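Local structure of CMP-sialic acid transporter 1 (Zea mays, 6I1R) at residues Met130-Leu135 / Asp258-Val263. The protein probably carries CMP-sialic acid from the cytoplasm into the Golgi lumen, and perhaps other nucleotide sugars such as CMP-Kdo. The protein carries 5 engineered substitutions. Sequence-based numbering, arbitrary orientation.
Sequences MAIVLL and DNIVKV
Ile132 and Leu135 meet Ile260 and Val263 in a small, buried, mostly apolar contact between helix 126-143 and the first turn of helix 259-279. About 140 Å² is buried, counting both sides. The closest approach is between two methyl groups, with Ile132 CD1 3.7 Å from Ile260 CG2. The two side chains cross at about a right angle. On Ile132, CG1 lies anti to the carbonyl carbon (chi1 -53°), and the turn at chi2 (-54°) sets CD1 against Ile260. On Ile260 the shorter branch, CG2, does the touching. One turn further along, Leu135 CD2 rests 3.9 Å from the backbone oxygen Val263 O. That oxygen also accepts a hydrogen bond from Ser267 OG. Both helices belong to the all-helical nucleotide-sugar transporter fold of the DMT clan. Tyr303 of helix 287-304 packs on both Ile132 and Ile260. From helix 108-118, Ile109 touches Ile132 and Leu135, while Phe116 touches Ile260. The start of helix 259-279 is fixed by Asp258 as N-cap. Asp258 OD1 accepts from Val261 N at 2.9 Å, with an N-H...O angle of 157°. Arg122 NH1 makes a long, weak ion pair with Asp258 OD2. The side chain of Val263 is about 13 Å from the bound CMP.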
loop_
_atom_site.group_PDB
_atom_site.type_symbol
_atom_site.label_atom_id
_atom_site.label_comp_id
_atom_site.label_asym_id
_atom_site.label_seq_id
_atom_site.Cartn_x
_atom_site.Cartn_y
_atom_site.Cartn_z
ATOM N N MET B 130 -32.199 -2.350 -20.233
ATOM C CA MET B 130 -32.308 -3.403 -19.232
ATOM C C MET B 130 -31.003 -4.211 -19.178
ATOM O O MET B 130 -30.646 -4.731 -18.121
ATOM C CB MET B 130 -33.498 -4.316 -19.541
ATOM C CG MET B 130 -34.826 -3.695 -19.134
ATOM S SD MET B 130 -36.208 -4.124 -20.217
ATOM C CE MET B 130 -36.131 -5.909 -20.136
ATOM N N ALA B 131 -30.289 -4.292 -20.300
ATOM C CA ALA B 131 -28.992 -4.978 -20.353
ATOM C C ALA B 131 -27.929 -4.160 -19.608
ATOM O O ALA B 131 -27.141 -4.721 -18.841
ATOM C CB ALA B 131 -28.593 -5.222 -21.789
ATOM N N ILE B 132 -27.913 -2.845 -19.831
ATOM C CA ILE B 132 -26.943 -1.965 -19.162
ATOM C C ILE B 132 -27.101 -2.143 -17.647
ATOM O O ILE B 132 -26.119 -2.360 -16.936
ATOM C CB ILE B 132 -27.111 -0.485 -19.578
ATOM C CG1 ILE B 132 -27.096 -0.283 -21.098
ATOM C CG2 ILE B 132 -26.061 0.386 -18.900
ATOM C CD1 ILE B 132 -25.893 -0.868 -21.800
ATOM N N VAL B 133 -28.342 -2.068 -17.172
ATOM C CA VAL B 133 -28.630 -2.228 -15.747
ATOM C C VAL B 133 -28.180 -3.626 -15.310
ATOM O O VAL B 133 -27.444 -3.765 -14.334
ATOM C CB VAL B 133 -30.121 -1.985 -15.431
ATOM C CG1 VAL B 133 -30.465 -2.369 -13.998
ATOM C CG2 VAL B 133 -30.530 -0.544 -15.703
ATOM N N LEU B 134 -28.598 -4.653 -16.045
ATOM C CA LEU B 134 -28.243 -6.027 -15.680
ATOM C C LEU B 134 -26.726 -6.165 -15.535
ATOM O O LEU B 134 -26.267 -6.870 -14.640
ATOM C CB LEU B 134 -28.765 -7.014 -16.727
ATOM C CG LEU B 134 -30.103 -7.674 -16.406
ATOM C CD1 LEU B 134 -30.520 -8.575 -17.551
ATOM C CD2 LEU B 134 -30.041 -8.461 -15.105
ATOM N N LEU B 135 -25.963 -5.506 -16.405
ATOM C CA LEU B 135 -24.501 -5.588 -16.349
ATOM C C LEU B 135 -24.007 -5.038 -15.006
ATOM O O LEU B 135 -23.205 -5.680 -14.327
ATOM C CB LEU B 135 -23.892 -4.808 -17.519
ATOM C CG LEU B 135 -22.376 -4.933 -17.669
ATOM C CD1 LEU B 135 -21.981 -6.346 -18.074
ATOM C CD2 LEU B 135 -21.844 -3.924 -18.675
ATOM N N ASP B 258 -17.903 2.443 -29.287
ATOM C CA ASP B 258 -18.602 3.280 -28.316
ATOM C C ASP B 258 -18.232 2.852 -26.892
ATOM O O ASP B 258 -17.664 1.781 -26.680
ATOM C CB ASP B 258 -20.118 3.221 -28.524
ATOM C CG ASP B 258 -20.681 1.814 -28.605
ATOM O OD1 ASP B 258 -20.345 0.997 -27.724
ATOM O OD2 ASP B 258 -21.455 1.549 -29.547
ATOM N N ASN B 259 -18.602 3.706 -25.937
ATOM C CA ASN B 259 -18.319 3.520 -24.507
ATOM C C ASN B 259 -18.966 2.240 -23.968
ATOM O O ASN B 259 -18.448 1.637 -23.029
ATOM C CB ASN B 259 -18.816 4.700 -23.665
ATOM C CG ASN B 259 -17.696 5.596 -23.186
ATOM O OD1 ASN B 259 -16.946 5.230 -22.284
ATOM N ND2 ASN B 259 -17.586 6.775 -23.775
ATOM N N ILE B 260 -20.103 1.844 -24.530
ATOM C CA ILE B 260 -20.831 0.707 -23.982
ATOM C C ILE B 260 -20.059 -0.581 -24.301
ATOM O O ILE B 260 -20.010 -1.486 -23.468
ATOM C CB ILE B 260 -22.292 0.688 -24.473
ATOM C CG1 ILE B 260 -23.046 1.927 -23.980
ATOM C CG2 ILE B 260 -22.986 -0.600 -24.052
ATOM C CD1 ILE B 260 -24.362 2.177 -24.672
ATOM N N VAL B 261 -19.426 -0.653 -25.471
ATOM C CA VAL B 261 -18.542 -1.784 -25.782
ATOM C C VAL B 261 -17.353 -1.766 -24.809
ATOM O O VAL B 261 -16.913 -2.821 -24.347
ATOM C CB VAL B 261 -18.075 -1.772 -27.252
ATOM C CG1 VAL B 261 -16.947 -2.764 -27.502
ATOM C CG2 VAL B 261 -19.226 -2.034 -28.211
ATOM N N LYS B 262 -16.836 -0.578 -24.502
ATOM C CA LYS B 262 -15.754 -0.449 -23.526
ATOM C C LYS B 262 -16.197 -1.087 -22.203
ATOM O O LYS B 262 -15.565 -2.030 -21.737
ATOM C CB LYS B 262 -15.358 1.019 -23.332
ATOM C CG LYS B 262 -14.321 1.291 -22.246
ATOM C CD LYS B 262 -14.193 2.773 -21.930
ATOM C CE LYS B 262 -13.674 3.129 -20.549
ATOM N NZ LYS B 262 -13.873 2.072 -19.529
ATOM N N VAL B 263 -17.297 -0.597 -21.631
ATOM C CA VAL B 263 -17.698 -1.000 -20.270
ATOM C C VAL B 263 -18.121 -2.477 -20.250
ATOM O O VAL B 263 -18.094 -3.092 -19.187
ATOM C CB VAL B 263 -18.794 -0.091 -19.676
ATOM C CG1 VAL B 263 -18.304 1.337 -19.494
ATOM C CG2 VAL B 263 -20.085 -0.118 -20.479
#